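PDB 3TOY: mandelate racemase/muconate lactonizing enzyme family protein, which is of unknown specific function but belongs to the enolase superfamily, pairing an alpha+beta capping domain with a barrel domain that holds a metal site. Local coordinates for residues A[25-37]-A[89-102]. Numbering follows the deposited sequence.
Sequences TTAAITGVTARAV and VEDIGRELAGKALV
The carboxylate of Glu90 reaches from the helix to the backbone of Ala34, whose N-H meets OE2 on the anti side, 22° out of the carboxylate plane, at 2.9 Å from N to OE2; Glu90 O, in turn, lies over the centre of one face of the Arg94 guanidinium. In this N-terminal capping domain of the enolase superfamily, helix 89-95 runs antiparallel to strand 29-37, their axes approaching to 6.8 Å, while the chain beyond it returns to the strand. One water bridges the same two elements, donating to both Val32 O and Glu90 O. Close approach is possible where the helix presents Gly93: the CB and CG2 of Val32 sit directly on its CA, and the Val32 and Val89 side chains cross at about a right angle, Val32 CG1, anti to the backbone N (chi1 170°), lying 3.6 Å from Val89 CG1. Past the helix, a type II turn from Leu96 to Lys99 brings the backbone alongside the residues leading into the strand, where Ala28 and Ala100 form a single beta bridge. Ile29 is gripped twice, its N by Lys99 O and its O by Gly98 N, while its CD1 touches Leu96 CB and its CG1 Leu101 CD1. Last, Leu101 N donates to Ala27 O at 2.9 Å.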
ATOM      1  N   THR A  25      23.888  44.718  20.166  1.00 63.99           N
ATOM      2  CA  THR A  25      24.890  43.633  19.960  1.00 66.65           C
ATOM      3  C   THR A  25      24.546  42.348  20.737  1.00 66.53           C
ATOM      4  O   THR A  25      24.079  42.402  21.881  1.00 61.17           O
ATOM      5  CB  THR A  25      26.298  44.108  20.343  1.00 69.13           C
ATOM      6  OG1 THR A  25      27.202  42.995  20.309  1.00 68.76           O
ATOM      7  CG2 THR A  25      26.286  44.724  21.738  1.00 67.81           C
ATOM      8  N   THR A  26      24.791  41.199  20.104  1.00 60.55           N
ATOM      9  CA  THR A  26      24.407  39.891  20.653  1.00 53.06           C
ATOM     10  C   THR A  26      25.425  39.313  21.639  1.00 50.08           C
ATOM     11  O   THR A  26      26.633  39.369  21.411  1.00 46.87           O
ATOM     12  CB  THR A  26      24.199  38.863  19.503  1.00 52.61           C
ATOM     13  OG1 THR A  26      23.242  39.372  18.568  1.00 55.27           O
ATOM     14  CG2 THR A  26      23.722  37.538  20.047  1.00 46.32           C
ATOM     15  N   ALA A  27      24.938  38.727  22.727  1.00 46.08           N
ATOM     16  CA  ALA A  27      25.838  38.111  23.699  1.00 42.32           C
ATOM     17  C   ALA A  27      26.711  37.014  23.090  1.00 44.65           C
ATOM     18  O   ALA A  27      26.305  36.320  22.152  1.00 41.26           O
ATOM     19  CB  ALA A  27      25.053  37.575  24.909  1.00 40.29           C
ATOM     20  N   ALA A  28      27.924  36.871  23.618  1.00 41.29           N
ATOM     21  CA  ALA A  28      28.786  35.743  23.277  1.00 36.47           C
ATOM     22  C   ALA A  28      28.979  34.861  24.486  1.00 39.39           C
ATOM     23  O   ALA A  28      28.882  35.311  25.627  1.00 37.91           O
ATOM     24  CB  ALA A  28      30.130  36.214  22.738  1.00 41.58           C
ATOM     25  N   ILE A  29      29.217  33.585  24.223  1.00 38.16           N
ATOM     26  CA  ILE A  29      29.490  32.616  25.255  1.00 37.73           C
ATOM     27  C   ILE A  29      30.935  32.809  25.679  1.00 41.14           C
ATOM     28  O   ILE A  29      31.806  33.007  24.823  1.00 43.49           O
ATOM     29  CB  ILE A  29      29.298  31.186  24.695  1.00 39.91           C
ATOM     30  CG1 ILE A  29      27.807  30.957  24.363  1.00 39.06           C
ATOM     31  CG2 ILE A  29      29.838  30.126  25.662  1.00 35.39           C
ATOM     32  CD1 ILE A  29      27.585  29.858  23.330  1.00 40.20           C
ATOM     33  N   THR A  30      31.182  32.759  26.991  1.00 38.50           N
ATOM     34  CA  THR A  30      32.546  32.875  27.523  1.00 41.64           C
ATOM     35  C   THR A  30      33.018  31.549  28.112  1.00 44.67           C
ATOM     36  O   THR A  30      34.208  31.239  28.109  1.00 46.70           O
ATOM     37  CB  THR A  30      32.657  33.992  28.585  1.00 36.82           C
ATOM     38  OG1 THR A  30      31.664  33.796  29.601  1.00 44.44           O
ATOM     39  CG2 THR A  30      32.443  35.360  27.952  1.00 41.80           C
ATOM     40  N   GLY A  31      32.090  30.745  28.614  1.00 39.57           N
ATOM     41  CA  GLY A  31      32.479  29.461  29.158  1.00 42.21           C
ATOM     42  C   GLY A  31      31.306  28.575  29.502  1.00 40.15           C
ATOM     43  O   GLY A  31      30.158  29.027  29.544  1.00 39.02           O
ATOM     44  N   VAL A  32      31.614  27.317  29.780  1.00 37.57           N
ATOM     45  CA  VAL A  32      30.608  26.341  30.130  1.00 35.27           C
ATOM     46  C   VAL A  32      31.156  25.455  31.241  1.00 37.90           C
ATOM     47  O   VAL A  32      32.251  24.903  31.129  1.00 39.41           O
ATOM     48  CB  VAL A  32      30.252  25.484  28.878  1.00 34.23           C
ATOM     49  CG1 VAL A  32      29.403  24.303  29.262  1.00 34.93           C
ATOM     50  CG2 VAL A  32      29.550  26.356  27.853  1.00 31.81           C
ATOM     51  N   THR A  33      30.402  25.309  32.322  1.00 34.91           N
ATOM     52  CA  THR A  33      30.799  24.379  33.350  1.00 38.91           C
ATOM     53  C   THR A  33      29.622  23.473  33.675  1.00 40.19           C
ATOM     54  O   THR A  33      28.471  23.861  33.516  1.00 42.27           O
ATOM     55  CB  THR A  33      31.299  25.105  34.621  1.00 45.26           C
ATOM     56  OG1 THR A  33      30.197  25.722  35.298  1.00 48.36           O
ATOM     57  CG2 THR A  33      32.312  26.165  34.244  1.00 49.45           C
ATOM     58  N   ALA A  34      29.925  22.262  34.115  1.00 31.54           N
ATOM     59  CA  ALA A  34      28.894  21.312  34.480  1.00 36.45           C
ATOM     60  C   ALA A  34      29.220  20.693  35.817  1.00 39.49           C
ATOM     61  O   ALA A  34      30.374  20.358  36.094  1.00 39.58           O
ATOM     62  CB  ALA A  34      28.792  20.217  33.396  1.00 35.54           C
ATOM     63  N   ARG A  35      28.203  20.522  36.650  1.00 37.72           N
ATOM     64  CA  ARG A  35      28.399  19.832  37.918  1.00 40.54           C
ATOM     65  C   ARG A  35      27.422  18.678  38.077  1.00 37.87           C
ATOM     66  O   ARG A  35      26.267  18.774  37.659  1.00 37.51           O
ATOM     67  CB  ARG A  35      28.247  20.802  39.093  1.00 37.09           C
ATOM     68  CG  ARG A  35      29.262  21.960  39.096  1.00 42.85           C
ATOM     69  CD  ARG A  35      28.955  22.939  40.229  1.00 43.61           C
ATOM     70  NE  ARG A  35      27.799  23.783  39.934  1.00 46.29           N
ATOM     71  CZ  ARG A  35      27.223  24.601  40.809  1.00 51.99           C
ATOM     72  NH1 ARG A  35      27.701  24.699  42.045  1.00 46.62           N
ATOM     73  NH2 ARG A  35      26.176  25.330  40.445  1.00 50.76           N
ATOM     74  N   ALA A  36      27.884  17.604  38.703  1.00 34.73           N
ATOM     75  CA  ALA A  36      27.046  16.446  38.985  1.00 33.24           C
ATOM     76  C   ALA A  36      26.520  16.479  40.420  1.00 41.77           C
ATOM     77  O   ALA A  36      27.274  16.754  41.358  1.00 41.78           O
ATOM     78  CB  ALA A  36      27.845  15.163  38.739  1.00 32.88           C
ATOM     79  N   VAL A  37      25.231  16.201  40.597  1.00 37.33           N
ATOM     80  CA  VAL A  37      24.657  16.059  41.932  1.00 35.13           C
ATOM     81  C   VAL A  37      23.800  14.812  41.996  1.00 44.01           C
ATOM     82  O   VAL A  37      23.319  14.325  40.968  1.00 39.64           O
ATOM     83  CB  VAL A  37      23.799  17.260  42.347  1.00 37.38           C
ATOM     84  CG1 VAL A  37      24.644  18.532  42.411  1.00 36.53           C
ATOM     85  CG2 VAL A  37      22.629  17.468  41.390  1.00 37.87           C
ATOM     86  N   VAL A  89      29.732  17.892  28.202  1.00 30.99           N
ATOM     87  CA  VAL A  89      29.221  19.247  28.238  1.00 34.40           C
ATOM     88  C   VAL A  89      30.389  20.246  28.284  1.00 35.77           C
ATOM     89  O   VAL A  89      30.390  21.251  27.584  1.00 35.75           O
ATOM     90  CB  VAL A  89      28.314  19.474  29.448  1.00 34.29           C
ATOM     91  CG1 VAL A  89      28.004  20.963  29.591  1.00 36.44           C
ATOM     92  CG2 VAL A  89      27.007  18.661  29.312  1.00 29.45           C
ATOM     93  N   GLU A  90      31.389  19.948  29.111  1.00 38.65           N
ATOM     94  CA  GLU A  90      32.511  20.866  29.273  1.00 34.57           C
ATOM     95  C   GLU A  90      33.379  20.893  28.036  1.00 33.76           C
ATOM     96  O   GLU A  90      33.788  21.973  27.587  1.00 36.66           O
ATOM     97  CB  GLU A  90      33.300  20.558  30.562  1.00 34.43           C
ATOM     98  CG  GLU A  90      32.478  20.955  31.786  1.00 38.02           C
ATOM     99  CD  GLU A  90      33.269  21.061  33.090  1.00 50.37           C
ATOM    100  OE1 GLU A  90      34.344  20.424  33.210  1.00 42.52           O
ATOM    101  OE2 GLU A  90      32.784  21.779  34.003  1.00 47.56           O
ATOM    102  N   ASP A  91      33.616  19.720  27.456  1.00 30.28           N
ATOM    103  CA  ASP A  91      34.396  19.611  26.232  1.00 35.39           C
ATOM    104  C   ASP A  91      33.721  20.362  25.084  1.00 36.04           C
ATOM    105  O   ASP A  91      34.364  21.149  24.389  1.00 33.74           O
ATOM    106  CB  ASP A  91      34.599  18.143  25.853  1.00 42.02           C
ATOM    107  CG  ASP A  91      35.847  17.547  26.474  1.00 56.94           C
ATOM    108  OD1 ASP A  91      36.358  18.126  27.456  1.00 56.00           O
ATOM    109  OD2 ASP A  91      36.318  16.502  25.980  1.00 58.75           O
ATOM    110  N   ILE A  92      32.427  20.119  24.886  1.00 37.36           N
ATOM    111  CA  ILE A  92      31.688  20.791  23.812  1.00 35.71           C
ATOM    112  C   ILE A  92      31.621  22.276  24.097  1.00 36.31           C
ATOM    113  O   ILE A  92      31.858  23.103  23.217  1.00 34.33           O
ATOM    114  CB  ILE A  92      30.258  20.218  23.681  1.00 37.70           C
ATOM    115  CG1 ILE A  92      30.335  18.724  23.380  1.00 32.33           C
ATOM    116  CG2 ILE A  92      29.468  20.988  22.623  1.00 43.75           C
ATOM    117  CD1 ILE A  92      28.986  18.010  23.421  1.00 36.33           C
ATOM    118  N   GLY A  93      31.309  22.614  25.345  1.00 39.14           N
ATOM    119  CA  GLY A  93      31.171  24.004  25.742  1.00 41.66           C
ATOM    120  C   GLY A  93      32.455  24.773  25.519  1.00 43.03           C
ATOM    121  O   GLY A  93      32.450  25.906  25.026  1.00 43.10           O
ATOM    122  N   ARG A  94      33.561  24.142  25.803  1.00 47.32           N
ATOM    123  CA  ARG A  94      34.823  24.793  25.645  1.00 49.03           C
ATOM    124  C   ARG A  94      34.999  25.206  24.205  1.00 49.88           C
ATOM    125  O   ARG A  94      35.501  26.258  23.948  1.00 48.14           O
ATOM    126  CB  ARG A  94      35.913  23.832  26.076  1.00 50.29           C
ATOM    127  CG  ARG A  94      37.277  24.376  26.100  1.00 55.06           C
ATOM    128  CD  ARG A  94      38.180  23.625  27.068  1.00 40.50           C
ATOM    129  NE  ARG A  94      37.944  22.195  27.117  1.00 44.17           N
ATOM    130  CZ  ARG A  94      37.484  21.567  28.183  1.00 44.01           C
ATOM    131  NH1 ARG A  94      37.227  22.231  29.280  1.00 54.46           N
ATOM    132  NH2 ARG A  94      37.296  20.277  28.173  1.00 48.50           N
ATOM    133  N   GLU A  95      34.570  24.378  23.267  1.00 41.59           N
ATOM    134  CA  GLU A  95      34.714  24.701  21.856  1.00 48.25           C
ATOM    135  C   GLU A  95      33.779  25.801  21.375  1.00 47.25           C
ATOM    136  O   GLU A  95      33.929  26.290  20.261  1.00 46.16           O
ATOM    137  CB  GLU A  95      34.498  23.468  20.994  1.00 49.68           C
ATOM    138  CG  GLU A  95      35.486  22.366  21.258  1.00 64.04           C
ATOM    139  CD  GLU A  95      35.297  21.213  20.310  1.00 76.04           C
ATOM    140  OE1 GLU A  95      34.514  21.369  19.343  1.00 79.11           O
ATOM    141  OE2 GLU A  95      35.925  20.159  20.532  1.00 77.00           O
ATOM    142  N   LEU A  96      32.814  26.180  22.206  1.00 47.42           N
ATOM    143  CA  LEU A  96      31.861  27.215  21.821  1.00 45.90           C
ATOM    144  C   LEU A  96      32.255  28.586  22.353  1.00 46.00           C
ATOM    145  O   LEU A  96      31.547  29.557  22.134  1.00 41.36           O
ATOM    146  CB  LEU A  96      30.445  26.856  22.285  1.00 46.49           C
ATOM    147  CG  LEU A  96      29.814  25.597  21.680  1.00 41.65           C
ATOM    148  CD1 LEU A  96      28.446  25.351  22.318  1.00 46.47           C
ATOM    149  CD2 LEU A  96      29.708  25.669  20.146  1.00 38.71           C
ATOM    150  N   ALA A  97      33.387  28.672  23.049  1.00 46.65           N
ATOM    151  CA  ALA A  97      33.814  29.956  23.610  1.00 45.64           C
ATOM    152  C   ALA A  97      33.947  30.994  22.499  1.00 38.96           C
ATOM    153  O   ALA A  97      34.470  30.694  21.422  1.00 44.13           O
ATOM    154  CB  ALA A  97      35.130  29.801  24.360  1.00 49.15           C
ATOM    155  N   GLY A  98      33.469  32.207  22.745  1.00 35.14           N
ATOM    156  CA  GLY A  98      33.539  33.270  21.747  1.00 37.80           C
ATOM    157  C   GLY A  98      32.389  33.322  20.742  1.00 42.40           C
ATOM    158  O   GLY A  98      32.170  34.342  20.086  1.00 38.03           O
ATOM    159  N   LYS A  99      31.644  32.223  20.624  1.00 40.19           N
ATOM    160  CA  LYS A  99      30.519  32.160  19.686  1.00 38.22           C
ATOM    161  C   LYS A  99      29.313  32.975  20.149  1.00 32.85           C
ATOM    162  O   LYS A  99      29.008  33.051  21.341  1.00 34.82           O
ATOM    163  CB  LYS A  99      30.096  30.701  19.476  1.00 36.62           C
ATOM    164  CG  LYS A  99      31.207  29.789  18.979  1.00 46.29           C
ATOM    165  CD  LYS A  99      31.043  29.496  17.499  1.00 64.71           C
ATOM    166  CE  LYS A  99      32.100  28.523  16.995  1.00 71.80           C
ATOM    167  NZ  LYS A  99      33.397  29.214  16.732  1.00 80.62           N
ATOM    168  N   ALA A 100      28.607  33.547  19.187  1.00 35.36           N
ATOM    169  CA  ALA A 100      27.380  34.290  19.434  1.00 36.64           C
ATOM    170  C   ALA A 100      26.283  33.360  19.975  1.00 37.59           C
ATOM    171  O   ALA A 100      26.168  32.204  19.553  1.00 33.98           O
ATOM    172  CB  ALA A 100      26.922  34.976  18.140  1.00 36.00           C
ATOM    173  N   LEU A 101      25.506  33.874  20.923  1.00 31.27           N
ATOM    174  CA  LEU A 101      24.464  33.117  21.601  1.00 35.91           C
ATOM    175  C   LEU A 101      23.244  33.100  20.691  1.00 33.39           C
ATOM    176  O   LEU A 101      22.332  33.940  20.814  1.00 31.00           O
ATOM    177  CB  LEU A 101      24.117  33.774  22.944  1.00 36.55           C
ATOM    178  CG  LEU A 101      23.108  33.098  23.865  1.00 34.85           C
ATOM    179  CD1 LEU A 101      23.685  31.833  24.441  1.00 36.33           C
ATOM    180  CD2 LEU A 101      22.669  34.056  24.976  1.00 37.12           C
ATOM    181  N   VAL A 102      23.261  32.162  19.745  1.00 32.42           N
ATOM    182  CA  VAL A 102      22.233  32.073  18.711  1.00 29.59           C
ATOM    183  C   VAL A 102      21.858  30.595  18.640  1.00 28.61           C
ATOM    184  O   VAL A 102      22.540  29.835  17.989  1.00 27.46           O
ATOM    185  CB  VAL A 102      22.761  32.563  17.343  1.00 32.96           C
ATOM    186  CG1 VAL A 102      21.690  32.437  16.278  1.00 25.78           C
ATOM    187  CG2 VAL A 102      23.221  34.051  17.433  1.00 32.84           C
TER
HETATM  188  O   HOH W   1      34.048  24.258  29.321  1.00 40.14           O